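Local coordinates for spore germination protein B3 (Bacillus subtilis subsp. subtilis, PDB 3N54), which takes part as a membrane-anchored lipoprotein in the spore's germination response to the mixture of L-asparagine, glucose, fructose and potassium ions, at residues 104-109 and 165-170; 182-187 and 299-304; 213-218 and 226-231; 283-288 and 334-339. All coordinates share one frame; numbering follows the deposited sequence.

Contact 1. Residues 104-109 and 165-170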
loop_
_atom_site.group_PDB
_atom_site.type_symbol
_atom_site.label_atom_id
_atom_site.label_comp_id
_atom_site.label_asym_id
_atom_site.label_seq_id
_atom_site.Cartn_x
_atom_site.Cartn_y
_atom_site.Cartn_z
ATOM N N SER A 104 6.868 -10.099 -7.754
ATOM C CA SER A 104 5.762 -10.542 -6.903
ATOM C C SER A 104 5.049 -9.315 -6.339
ATOM O O SER A 104 5.706 -8.379 -5.888
ATOM C CB SER A 104 6.257 -11.410 -5.747
ATOM O OG SER A 104 6.947 -12.553 -6.209
ATOM N N TYR A 105 3.719 -9.320 -6.356
ATOM C CA TYR A 105 2.947 -8.175 -5.877
ATOM C C TYR A 105 2.744 -8.212 -4.373
ATOM O O TYR A 105 2.578 -9.276 -3.786
ATOM C CB TYR A 105 1.562 -8.134 -6.526
ATOM C CG TYR A 105 1.551 -7.955 -8.020
ATOM C CD1 TYR A 105 1.750 -6.706 -8.586
ATOM C CD2 TYR A 105 1.301 -9.026 -8.867
ATOM C CE1 TYR A 105 1.720 -6.527 -9.967
ATOM C CE2 TYR A 105 1.271 -8.862 -10.244
ATOM C CZ TYR A 105 1.485 -7.612 -10.789
ATOM O OH TYR A 105 1.461 -7.442 -12.159
ATOM N N LEU A 106 2.726 -7.033 -3.765
ATOM C CA LEU A 106 2.463 -6.890 -2.346
ATOM C C LEU A 106 1.245 -5.987 -2.179
ATOM O O LEU A 106 1.199 -4.902 -2.763
ATOM C CB LEU A 106 3.666 -6.290 -1.640
ATOM C CG LEU A 106 3.521 -6.134 -0.126
ATOM C CD1 LEU A 106 3.420 -7.503 0.531
ATOM C CD2 LEU A 106 4.680 -5.314 0.460
ATOM N N MET A 107 0.266 -6.432 -1.390
ATOM C CA MET A 107 -0.957 -5.671 -1.180
ATOM C C MET A 107 -1.472 -5.744 0.242
ATOM O O MET A 107 -1.102 -6.632 1.008
ATOM C CB MET A 107 -2.047 -6.159 -2.112
ATOM C CG MET A 107 -1.650 -6.041 -3.540
ATOM S SD MET A 107 -3.051 -5.778 -4.568
ATOM C CE MET A 107 -2.226 -5.378 -6.110
ATOM N N ALA A 108 -2.342 -4.786 0.560
ATOM C CA ALA A 108 -2.890 -4.631 1.890
ATOM C C ALA A 108 -4.375 -4.944 1.885
ATOM O O ALA A 108 -5.084 -4.635 0.928
ATOM C CB ALA A 108 -2.657 -3.211 2.391
ATOM N N ALA A 109 -4.836 -5.582 2.951
ATOM C CA ALA A 109 -6.251 -5.848 3.114
ATOM C C ALA A 109 -6.779 -5.010 4.260
ATOM O O ALA A 109 -6.120 -4.853 5.282
ATOM C CB ALA A 109 -6.490 -7.324 3.403
ATOM N N TYR A 165 5.542 4.921 2.492
ATOM C CA TYR A 165 4.985 4.655 1.167
ATOM C C TYR A 165 3.567 4.113 1.238
ATOM O O TYR A 165 3.073 3.757 2.313
ATOM C CB TYR A 165 5.878 3.668 0.400
ATOM C CG TYR A 165 6.080 2.347 1.098
ATOM C CD1 TYR A 165 7.073 2.194 2.056
ATOM C CD2 TYR A 165 5.279 1.248 0.801
ATOM C CE1 TYR A 165 7.266 0.981 2.702
ATOM C CE2 TYR A 165 5.460 0.031 1.445
ATOM C CZ TYR A 165 6.455 -0.096 2.392
ATOM O OH TYR A 165 6.645 -1.299 3.036
ATOM N N LEU A 166 2.922 4.064 0.078
ATOM C CA LEU A 166 1.574 3.553 -0.025
ATOM C C LEU A 166 1.582 2.144 -0.614
ATOM O O LEU A 166 2.462 1.780 -1.383
ATOM C CB LEU A 166 0.715 4.478 -0.886
ATOM C CG LEU A 166 0.524 5.925 -0.415
ATOM C CD1 LEU A 166 -0.274 6.727 -1.445
ATOM C CD2 LEU A 166 -0.145 5.995 0.957
ATOM N N ILE A 167 0.577 1.371 -0.235
ATOM C CA ILE A 167 0.360 0.034 -0.735
ATOM C C ILE A 167 -1.125 -0.087 -1.089
ATOM O O ILE A 167 -1.974 0.279 -0.285
ATOM C CB ILE A 167 0.755 -0.994 0.330
ATOM C CG1 ILE A 167 0.443 -2.418 -0.131
ATOM C CG2 ILE A 167 0.037 -0.701 1.628
ATOM C CD1 ILE A 167 0.968 -3.487 0.830
ATOM N N GLN A 168 -1.433 -0.581 -2.287
ATOM C CA GLN A 168 -2.820 -0.768 -2.718
ATOM C C GLN A 168 -3.600 -1.586 -1.700
ATOM O O GLN A 168 -3.131 -2.625 -1.265
ATOM C CB GLN A 168 -2.889 -1.496 -4.063
ATOM C CG GLN A 168 -4.316 -1.774 -4.552
ATOM C CD GLN A 168 -5.074 -0.508 -4.882
ATOM O OE1 GLN A 168 -4.645 0.268 -5.732
ATOM N NE2 GLN A 168 -6.219 -0.299 -4.228
ATOM N N ALA A 169 -4.792 -1.122 -1.340
ATOM C CA ALA A 169 -5.639 -1.845 -0.398
ATOM C C ALA A 169 -6.772 -2.559 -1.126
ATOM O O ALA A 169 -7.222 -2.102 -2.177
ATOM C CB ALA A 169 -6.195 -0.898 0.648
ATOM N N VAL A 170 -7.201 -3.695 -0.578
ATOM C CA VAL A 170 -8.381 -4.409 -1.071
ATOM C C VAL A 170 -9.332 -4.677 0.094
ATOM O O VAL A 170 -8.909 -4.775 1.247
ATOM C CB VAL A 170 -8.035 -5.739 -1.755
ATOM C CG1 VAL A 170 -7.146 -5.499 -2.964
ATOM C CG2 VAL A 170 -7.361 -6.685 -0.776
HETATM O O HOH W 1 0.215 -2.507 -3.659
#
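Ala108 and Ala169 face each other as a parallel beta pair in the middle of the mixed five-stranded sheet, where strand 105-109 runs beside strand 165-172. The two short segments splay by 47°, and backbone bonding is confined to the end where they converge. There Ala108 N donates to Gln168 O at 2.9 Å, and Val170 N returns a bond to Ala108 O at 2.8 Å. Further back, where the strands diverge, one water links them, donating to Leu106 O and accepting from Gln168 N. In Ile167, chi1 176° sets CG1 anti to the backbone N and chi2 173° then carries CD1 to 3.4 Å from Met107 C; the same methyl meets Leu106 CG at 3.8 Å. Its other branch, CG2, rests against Ala108 CB. An alanine at Ile167 would probably open a gap beside the Met107 backbone and take from Leu106 CG and Ala108 CB this apolar neighbour. Leu106 also packs on Ile75 and Leu77 of the neighbouring strand 74-77. Met107 and Gln168 run side by side in the same direction, Met107 SD 4.2 Å from Gln168 CG, and the bent Gln168 chain turns NE2 back to donate to Ala169 O at 2.9 Å, Ala169 O lying in the plane of the Gln168 amide.

Contact 2. Residues 182-187 and 299-304; sequences AGIIKR and YKTDPV
Ile184 CG1 stands anti to the carbonyl carbon (chi1 -53°) and CD1 is anti to CA (chi2 165°), which carries this methyl over one face of the Tyr299 ring. The result is a CH-pi contact that joins strand 177-186 of the mixed five-stranded sheet to the end of helix 271-299 and the loop that follows it. Ile184 CD1 lies 3.8 Å from the centroid of the Tyr299 ring, displaced toward the rim at Tyr299 CD1, and the two side chains cross at about a right angle. The CG2 branch of Ile184 instead meets Thr301 CG2 at 3.9 Å and the Pro303 ring carbons CB and CG. Lys186, extended beyond CG, reaches the turn where the helix ends: its NZ makes a weak hydrogen bond to Tyr299 O at 3.4 Å and donates to a water that in turn donates to Lys300 O. A methionine in place of Lys186 would probably leave Tyr299 O and the bridging water without this donor. Arg187, bent at chi2 and chi3, brings NH1 obliquely to 3.6 Å from Thr301 OG1, while its salt bridge is to Asp326; Thr301 OG1 hydrogen-bonds to Ser164 OG and to the Asp326 carboxylate. Asp302 is tied to Trp325 through OD2, and its OD1 closes an Asx turn by accepting from Val304 N at 3.0 Å.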
loop_
_atom_site.group_PDB
_atom_site.type_symbol
_atom_site.label_atom_id
_atom_site.label_comp_id
_atom_site.label_asym_id
_atom_site.label_seq_id
_atom_site.Cartn_x
_atom_site.Cartn_y
_atom_site.Cartn_z
ATOM N N ALA A 182 -5.677 2.873 -0.319
ATOM C CA ALA A 182 -4.296 2.518 -0.039
ATOM C C ALA A 182 -3.961 2.518 1.450
ATOM O O ALA A 182 -4.480 3.320 2.211
ATOM C CB ALA A 182 -3.372 3.489 -0.766
ATOM N N GLY A 183 -3.075 1.611 1.850
ATOM C CA GLY A 183 -2.559 1.594 3.207
ATOM C C GLY A 183 -1.379 2.536 3.244
ATOM O O GLY A 183 -0.711 2.730 2.228
ATOM N N ILE A 184 -1.129 3.134 4.405
ATOM C CA ILE A 184 -0.004 4.038 4.592
ATOM C C ILE A 184 1.005 3.368 5.512
ATOM O O ILE A 184 0.715 3.150 6.683
ATOM C CB ILE A 184 -0.445 5.379 5.221
ATOM C CG1 ILE A 184 -1.595 6.008 4.430
ATOM C CG2 ILE A 184 0.732 6.344 5.298
ATOM C CD1 ILE A 184 -2.300 7.131 5.181
ATOM N N ILE A 185 2.180 3.036 4.979
ATOM C CA ILE A 185 3.241 2.403 5.754
ATOM C C ILE A 185 4.241 3.472 6.169
ATOM O O ILE A 185 4.794 4.178 5.326
ATOM C CB ILE A 185 3.979 1.294 4.950
ATOM C CG1 ILE A 185 2.984 0.330 4.289
ATOM C CG2 ILE A 185 4.934 0.529 5.846
ATOM C CD1 ILE A 185 2.023 -0.333 5.257
ATOM N N LYS A 186 4.464 3.603 7.471
ATOM C CA LYS A 186 5.341 4.646 7.985
ATOM C C LYS A 186 6.787 4.169 8.080
ATOM O O LYS A 186 7.051 3.012 8.400
ATOM C CB LYS A 186 4.855 5.122 9.349
ATOM C CG LYS A 186 5.578 6.362 9.872
ATOM C CD LYS A 186 4.813 6.959 11.022
ATOM C CE LYS A 186 5.388 8.283 11.489
ATOM N NZ LYS A 186 4.326 9.025 12.264
ATOM N N ARG A 187 7.709 5.086 7.807
ATOM C CA ARG A 187 9.143 4.806 7.836
ATOM C C ARG A 187 9.590 4.425 9.238
ATOM O O ARG A 187 8.913 4.737 10.220
ATOM C CB ARG A 187 9.927 6.026 7.347
ATOM C CG ARG A 187 10.012 7.203 8.338
ATOM C CD ARG A 187 9.709 8.543 7.660
ATOM N NE ARG A 187 10.336 8.651 6.345
ATOM C CZ ARG A 187 9.864 9.364 5.321
ATOM N NH1 ARG A 187 8.739 10.061 5.420
ATOM N NH2 ARG A 187 10.523 9.359 4.170
ATOM N N TYR A 299 -1.739 11.404 10.181
ATOM C CA TYR A 299 -0.748 10.324 10.054
ATOM C C TYR A 299 0.692 10.807 10.258
ATOM O O TYR A 299 1.553 10.024 10.653
ATOM C CB TYR A 299 -0.914 9.598 8.711
ATOM C CG TYR A 299 -2.327 9.109 8.530
ATOM C CD1 TYR A 299 -3.134 9.592 7.503
ATOM C CD2 TYR A 299 -2.887 8.221 9.442
ATOM C CE1 TYR A 299 -4.452 9.164 7.369
ATOM C CE2 TYR A 299 -4.199 7.794 9.319
ATOM C CZ TYR A 299 -4.972 8.266 8.279
ATOM O OH TYR A 299 -6.269 7.831 8.161
ATOM N N LYS A 300 0.943 12.086 9.991
ATOM C CA LYS A 300 2.251 12.702 10.218
ATOM C C LYS A 300 3.387 12.027 9.439
ATOM O O LYS A 300 4.485 11.812 9.974
ATOM C CB LYS A 300 2.583 12.730 11.719
ATOM C CG LYS A 300 1.550 13.459 12.582
ATOM C CD LYS A 300 1.962 13.437 14.051
ATOM C CE LYS A 300 0.962 14.170 14.926
ATOM N NZ LYS A 300 1.299 14.073 16.374
ATOM N N THR A 301 3.124 11.685 8.182
ATOM C CA THR A 301 4.176 11.153 7.327
ATOM C C THR A 301 3.912 11.448 5.852
ATOM O O THR A 301 2.771 11.671 5.441
ATOM C CB THR A 301 4.388 9.641 7.551
ATOM O OG1 THR A 301 5.708 9.285 7.121
ATOM C CG2 THR A 301 3.342 8.805 6.806
ATOM N N ASP A 302 4.998 11.471 5.088
ATOM C CA ASP A 302 4.991 11.726 3.655
ATOM C C ASP A 302 5.222 10.389 2.952
ATOM O O ASP A 302 6.363 9.926 2.872
ATOM C CB ASP A 302 6.088 12.750 3.311
ATOM C CG ASP A 302 6.537 12.700 1.843
ATOM O OD1 ASP A 302 5.769 12.238 0.970
ATOM O OD2 ASP A 302 7.681 13.140 1.565
ATOM N N PRO A 303 4.139 9.751 2.458
ATOM C CA PRO A 303 4.255 8.465 1.786
ATOM C C PRO A 303 4.289 8.583 0.261
ATOM O O PRO A 303 4.051 7.593 -0.433
ATOM C CB PRO A 303 2.971 7.757 2.216
ATOM C CG PRO A 303 1.952 8.883 2.318
ATOM C CD PRO A 303 2.724 10.167 2.549
ATOM N N VAL A 304 4.581 9.773 -0.255
ATOM C CA VAL A 304 4.559 10.003 -1.701
ATOM C C VAL A 304 5.858 10.623 -2.220
ATOM O O VAL A 304 5.884 11.240 -3.287
ATOM C CB VAL A 304 3.338 10.868 -2.102
ATOM C CG1 VAL A 304 2.064 10.057 -1.950
ATOM C CG2 VAL A 304 3.282 12.138 -1.276
HETATM O O HOH W 2 5.676 11.269 12.512
HETATM O O HOH W 3 9.779 10.486 1.876
#

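Contact 3. Residues 213-218 and 226-231; sequences GGVMPT and TFEIKK
Met216 and Phe227 form the antiparallel hydrogen-bonded pair of a beta hairpin whose arms are strands 215-220 and 223-240 and whose segments 215-218 and 226-229 run antiparallel at 173°. Met216 N donates to Phe227 O at 2.9 Å and Phe227 N to Met216 O at 3.0 Å. A third bond, Ile229 N to Gly214 O at 2.8 Å, is nearly straight, with 172° at the hydrogen. Gly214 has phi 146°, a backbone conformation in which a CB would jam against the preceding carbonyl oxygen, and a water carries the pairing past it by accepting from Gly214 N and donating to Ile229 O. Val215 and Glu228 make a non-hydrogen-bonded pair, as do Pro217 and Thr226, and all four side chains lie on one face. Val215 CG1 reaches the aliphatic part of Glu228, 3.6 Å from CG, and Val215 CB meets Thr226 CG2 at 3.9 Å. Thr226 OG1 lies against Pro217 CA and CB. Met216 and Phe227 project from the other face, toward Trp206 of helix 198-208 and Phe280 of helix 271-299. The hairpin is thus two-sided: the outer face mixes apolar groups with the Thr226 hydroxyl and the Glu228 carboxylate, while the inner one gives the helices sulfur and aromatic surface, and the strands themselves are joined by backbone bonds.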
loop_
_atom_site.group_PDB
_atom_site.type_symbol
_atom_site.label_atom_id
_atom_site.label_comp_id
_atom_site.label_asym_id
_atom_site.label_seq_id
_atom_site.Cartn_x
_atom_site.Cartn_y
_atom_site.Cartn_z
ATOM N N GLY A 213 -5.193 7.065 -15.310
ATOM C CA GLY A 213 -6.518 7.435 -15.780
ATOM C C GLY A 213 -7.448 7.622 -14.600
ATOM O O GLY A 213 -7.034 7.479 -13.446
ATOM N N GLY A 214 -8.704 7.940 -14.893
ATOM C CA GLY A 214 -9.709 8.153 -13.858
ATOM C C GLY A 214 -10.721 9.212 -14.243
ATOM O O GLY A 214 -10.553 9.910 -15.245
ATOM N N VAL A 215 -11.768 9.331 -13.432
ATOM C CA VAL A 215 -12.826 10.313 -13.655
ATOM C C VAL A 215 -13.110 11.135 -12.402
ATOM O O VAL A 215 -12.987 10.637 -11.288
ATOM C CB VAL A 215 -14.142 9.632 -14.091
ATOM C CG1 VAL A 215 -13.969 8.955 -15.441
ATOM C CG2 VAL A 215 -14.601 8.624 -13.036
ATOM N N MET A 216 -13.472 12.399 -12.603
ATOM C CA MET A 216 -13.921 13.277 -11.523
ATOM C C MET A 216 -15.381 13.642 -11.780
ATOM O O MET A 216 -15.666 14.439 -12.671
ATOM C CB MET A 216 -13.080 14.555 -11.445
ATOM C CG MET A 216 -13.594 15.569 -10.411
ATOM S SD MET A 216 -12.759 17.161 -10.462
ATOM C CE MET A 216 -11.154 16.768 -9.806
ATOM N N PRO A 217 -16.310 13.039 -11.025
ATOM C CA PRO A 217 -17.716 13.420 -11.131
ATOM C C PRO A 217 -18.059 14.517 -10.135
ATOM O O PRO A 217 -17.683 14.430 -8.966
ATOM C CB PRO A 217 -18.458 12.133 -10.767
ATOM C CG PRO A 217 -17.521 11.399 -9.849
ATOM C CD PRO A 217 -16.118 11.904 -10.104
ATOM N N THR A 218 -18.754 15.548 -10.598
ATOM C CA THR A 218 -19.201 16.619 -9.718
ATOM C C THR A 218 -20.458 17.259 -10.309
ATOM O O THR A 218 -21.163 16.622 -11.095
ATOM C CB THR A 218 -18.071 17.650 -9.455
ATOM O OG1 THR A 218 -18.482 18.561 -8.427
ATOM C CG2 THR A 218 -17.717 18.419 -10.718
ATOM N N THR A 226 -18.913 15.290 -15.522
ATOM C CA THR A 226 -17.787 14.392 -15.279
ATOM C C THR A 226 -16.628 14.736 -16.198
ATOM O O THR A 226 -16.827 15.063 -17.370
ATOM C CB THR A 226 -18.185 12.917 -15.474
ATOM O OG1 THR A 226 -19.192 12.566 -14.520
ATOM C CG2 THR A 226 -17.000 12.011 -15.268
ATOM N N PHE A 227 -15.420 14.673 -15.643
ATOM C CA PHE A 227 -14.192 14.957 -16.362
ATOM C C PHE A 227 -13.310 13.708 -16.340
ATOM O O PHE A 227 -12.790 13.337 -15.289
ATOM C CB PHE A 227 -13.477 16.141 -15.712
ATOM C CG PHE A 227 -12.183 16.516 -16.376
ATOM C CD1 PHE A 227 -12.172 17.350 -17.482
ATOM C CD2 PHE A 227 -10.971 16.048 -15.884
ATOM C CE1 PHE A 227 -10.977 17.705 -18.094
ATOM C CE2 PHE A 227 -9.776 16.399 -16.489
ATOM C CZ PHE A 227 -9.779 17.232 -17.595
ATOM N N GLU A 228 -13.163 13.060 -17.495
ATOM C CA GLU A 228 -12.358 11.846 -17.618
ATOM C C GLU A 228 -10.950 12.201 -18.085
ATOM O O GLU A 228 -10.778 12.850 -19.116
ATOM C CB GLU A 228 -12.998 10.862 -18.604
ATOM C CG GLU A 228 -12.313 9.490 -18.630
ATOM C CD GLU A 228 -12.849 8.556 -19.710
ATOM O OE1 GLU A 228 -13.476 9.032 -20.682
ATOM O OE2 GLU A 228 -12.618 7.333 -19.594
ATOM N N ILE A 229 -9.950 11.749 -17.332
ATOM C CA ILE A 229 -8.554 12.057 -17.620
ATOM C C ILE A 229 -8.051 11.351 -18.880
ATOM O O ILE A 229 -8.276 10.154 -19.058
ATOM C CB ILE A 229 -7.634 11.631 -16.451
ATOM C CG1 ILE A 229 -7.997 12.375 -15.162
ATOM C CG2 ILE A 229 -6.174 11.885 -16.797
ATOM C CD1 ILE A 229 -7.257 11.854 -13.946
ATOM N N LYS A 230 -7.378 12.099 -19.750
ATOM C CA LYS A 230 -6.713 11.526 -20.921
ATOM C C LYS A 230 -5.196 11.547 -20.720
ATOM O O LYS A 230 -4.523 10.538 -20.930
ATOM C CB LYS A 230 -7.109 12.265 -22.200
ATOM C CG LYS A 230 -8.382 11.734 -22.855
ATOM C CD LYS A 230 -8.129 10.409 -23.575
ATOM C CE LYS A 230 -9.312 9.994 -24.442
ATOM N NZ LYS A 230 -8.942 8.899 -25.394
ATOM N N LYS A 231 -4.670 12.701 -20.316
ATOM C CA LYS A 231 -3.251 12.846 -20.006
ATOM C C LYS A 231 -3.084 13.919 -18.931
ATOM O O LYS A 231 -3.744 14.957 -18.982
ATOM C CB LYS A 231 -2.457 13.200 -21.269
ATOM C CG LYS A 231 -0.954 12.962 -21.158
ATOM C CD LYS A 231 -0.260 13.037 -22.524
ATOM C CE LYS A 231 1.199 12.586 -22.440
ATOM N NZ LYS A 231 1.887 12.561 -23.770
HETATM O O HOH W 4 -9.040 8.156 -17.660
#

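Contact 4. Residues 283-288 and 334-339; sequences KLERDV and FKYDIS
Val288 and Tyr336 reach toward each other tip to tip, the methyl CG1 of the valine coming down on one face of the tyrosine ring. This CH-pi contact puts CG1 3.9 Å from the ring centroid and 22° off the normal, shifted toward the rim, with CE1 and CZ its nearest ring atoms at 3.7 Å. Val288 CG1 sits between the backbone N and the carbonyl carbon (chi1 74°), the rotamer that aims this branch at the ring. Glu285 approaches Tyr336 differently, at CB and the nearby ring atom CD2. Its extended chain crosses Tyr336 obliquely, OE2 lying 3.7 Å from Tyr336 CB, and the carboxylate plane is turned 84° from the ring plane. One helical turn before Val288, Leu284 meets Ile338: CD2 of the leucine touches both CD1 and CG2 of the isoleucine at 3.9 Å. Ile338 CD1 is also pressed against the helix backbone, 3.7 Å from Glu285 N, and against Glu285 CB. No hydrogen bond crosses between the two segments, and the contact is made by van der Waals packing of two strand residues, Tyr336 and Ile338, against one side of the helix. Away from the strand, Lys283 NZ donates to the syn lone pair of Asp287 OD2 in a salt bridge at 2.8 Å, one turn apart along the helix. Helix 271-299 thus lies on strand 333-342, an outermost strand of the four-stranded mixed sheet, while Leu284 and Val288 also pack on helix 198-208 through Trp206 and through Thr203 and Val207, respectively.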
loop_
_atom_site.group_PDB
_atom_site.type_symbol
_atom_site.label_atom_id
_atom_site.label_comp_id
_atom_site.label_asym_id
_atom_site.label_seq_id
_atom_site.Cartn_x
_atom_site.Cartn_y
_atom_site.Cartn_z
ATOM N N LYS A 283 -12.275 21.698 -7.317
ATOM C CA LYS A 283 -12.602 20.470 -6.596
ATOM C C LYS A 283 -11.337 19.670 -6.278
ATOM O O LYS A 283 -11.144 19.239 -5.146
ATOM C CB LYS A 283 -13.602 19.606 -7.376
ATOM C CG LYS A 283 -13.860 18.253 -6.720
ATOM C CD LYS A 283 -15.081 17.560 -7.282
ATOM C CE LYS A 283 -15.182 16.126 -6.762
ATOM N NZ LYS A 283 -15.052 16.021 -5.278
ATOM N N LEU A 284 -10.476 19.482 -7.271
ATOM C CA LEU A 284 -9.229 18.753 -7.045
ATOM C C LEU A 284 -8.428 19.431 -5.936
ATOM O O LEU A 284 -7.878 18.763 -5.056
ATOM C CB LEU A 284 -8.394 18.669 -8.331
ATOM C CG LEU A 284 -7.124 17.815 -8.284
ATOM C CD1 LEU A 284 -7.455 16.364 -7.985
ATOM C CD2 LEU A 284 -6.345 17.908 -9.595
ATOM N N GLU A 285 -8.383 20.758 -5.978
ATOM C CA GLU A 285 -7.631 21.527 -4.997
ATOM C C GLU A 285 -8.146 21.319 -3.579
ATOM O O GLU A 285 -7.364 21.047 -2.672
ATOM C CB GLU A 285 -7.655 23.020 -5.329
ATOM C CG GLU A 285 -6.815 23.840 -4.366
ATOM C CD GLU A 285 -6.501 25.224 -4.879
ATOM O OE1 GLU A 285 -7.366 25.842 -5.532
ATOM O OE2 GLU A 285 -5.385 25.701 -4.610
ATOM N N ARG A 286 -9.451 21.450 -3.378
ATOM C CA ARG A 286 -9.984 21.290 -2.027
ATOM C C ARG A 286 -9.879 19.830 -1.569
ATOM O O ARG A 286 -9.655 19.568 -0.394
ATOM C CB ARG A 286 -11.416 21.842 -1.899
ATOM C CG ARG A 286 -12.541 20.972 -2.419
ATOM C CD ARG A 286 -13.907 21.684 -2.198
ATOM N NE ARG A 286 -14.228 22.576 -3.303
ATOM C CZ ARG A 286 -15.036 22.287 -4.325
ATOM N NH1 ARG A 286 -15.667 21.119 -4.415
ATOM N NH2 ARG A 286 -15.222 23.195 -5.274
ATOM N N ASP A 287 -10.016 18.890 -2.496
ATOM C CA ASP A 287 -9.883 17.479 -2.150
ATOM C C ASP A 287 -8.448 17.149 -1.734
ATOM O O ASP A 287 -8.249 16.424 -0.763
ATOM C CB ASP A 287 -10.356 16.578 -3.300
ATOM C CG ASP A 287 -11.868 16.648 -3.512
ATOM O OD1 ASP A 287 -12.577 17.176 -2.632
ATOM O OD2 ASP A 287 -12.354 16.171 -4.557
ATOM N N VAL A 288 -7.450 17.703 -2.429
ATOM C CA VAL A 288 -6.053 17.415 -2.071
ATOM C C VAL A 288 -5.673 18.098 -0.754
ATOM O O VAL A 288 -4.847 17.582 -0.010
ATOM C CB VAL A 288 -5.044 17.790 -3.190
ATOM C CG1 VAL A 288 -4.855 19.300 -3.288
ATOM C CG2 VAL A 288 -3.707 17.109 -2.936
ATOM N N PHE A 334 1.677 24.313 0.988
ATOM C CA PHE A 334 1.496 23.930 -0.402
ATOM C C PHE A 334 0.706 24.989 -1.151
ATOM O O PHE A 334 -0.274 25.527 -0.633
ATOM C CB PHE A 334 0.778 22.578 -0.492
ATOM C CG PHE A 334 1.559 21.441 0.104
ATOM C CD1 PHE A 334 1.512 21.192 1.465
ATOM C CD2 PHE A 334 2.353 20.631 -0.696
ATOM C CE1 PHE A 334 2.243 20.150 2.024
ATOM C CE2 PHE A 334 3.089 19.587 -0.149
ATOM C CZ PHE A 334 3.036 19.347 1.214
ATOM N N LYS A 335 1.154 25.287 -2.366
ATOM C CA LYS A 335 0.491 26.229 -3.246
ATOM C C LYS A 335 0.251 25.497 -4.553
ATOM O O LYS A 335 1.196 25.032 -5.189
ATOM C CB LYS A 335 1.364 27.462 -3.479
ATOM C CG LYS A 335 1.718 28.244 -2.213
ATOM C CD LYS A 335 0.502 28.941 -1.616
ATOM C CE LYS A 335 0.888 29.827 -0.436
ATOM N NZ LYS A 335 1.458 29.037 0.696
ATOM N N TYR A 336 -1.009 25.390 -4.950
ATOM C CA TYR A 336 -1.375 24.613 -6.122
ATOM C C TYR A 336 -1.738 25.502 -7.299
ATOM O O TYR A 336 -2.308 26.574 -7.124
ATOM C CB TYR A 336 -2.551 23.688 -5.789
ATOM C CG TYR A 336 -2.305 22.816 -4.580
ATOM C CD1 TYR A 336 -1.749 21.547 -4.712
ATOM C CD2 TYR A 336 -2.608 23.265 -3.301
ATOM C CE1 TYR A 336 -1.511 20.745 -3.601
ATOM C CE2 TYR A 336 -2.375 22.471 -2.188
ATOM C CZ TYR A 336 -1.826 21.212 -2.344
ATOM O OH TYR A 336 -1.595 20.426 -1.239
ATOM N N ASP A 337 -1.386 25.049 -8.496
ATOM C CA ASP A 337 -1.773 25.711 -9.727
ATOM C C ASP A 337 -2.326 24.616 -10.624
ATOM O O ASP A 337 -1.577 23.898 -11.286
ATOM C CB ASP A 337 -0.582 26.431 -10.364
ATOM C CG ASP A 337 -0.966 27.225 -11.609
ATOM O OD1 ASP A 337 -0.287 28.234 -11.891
ATOM O OD2 ASP A 337 -1.938 26.855 -12.304
ATOM N N ILE A 338 -3.646 24.482 -10.630
ATOM C CA ILE A 338 -4.299 23.405 -11.352
ATOM C C ILE A 338 -4.971 23.945 -12.604
ATOM O O ILE A 338 -5.751 24.891 -12.535
ATOM C CB ILE A 338 -5.321 22.690 -10.448
ATOM C CG1 ILE A 338 -4.645 22.257 -9.142
ATOM C CG2 ILE A 338 -5.918 21.502 -11.164
ATOM C CD1 ILE A 338 -5.539 21.489 -8.204
ATOM N N SER A 339 -4.661 23.339 -13.746
ATOM C CA SER A 339 -5.202 23.762 -15.027
ATOM C C SER A 339 -5.752 22.569 -15.796
ATOM O O SER A 339 -5.009 21.668 -16.181
ATOM C CB SER A 339 -4.120 24.468 -15.847
ATOM O OG SER A 339 -4.632 24.909 -17.094
#

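In the fold
Contacts 1 and 2 meet in the five-stranded sheet, their centres 13 Å apart, where neighbouring strands 165-172 and 177-186 probably bond through Ile167 O and Gly183 N. Contacts 3 and 4 form a second group, 15 Å between centres: they involve opposite outermost strands of the four-stranded sheet, and Met216 packs on Leu284. Centres of the two groups lie 20 to 26 Å apart, nearest atoms of contacts 2 and 4 about 8 Å. Contact 1 closes first along the chain; contact 3 then falls between the segments of contact 2, which alternate with those of contact 4. Helix 271-299 connects the two sheets, packing on the far one and ending at the loop of contact 2.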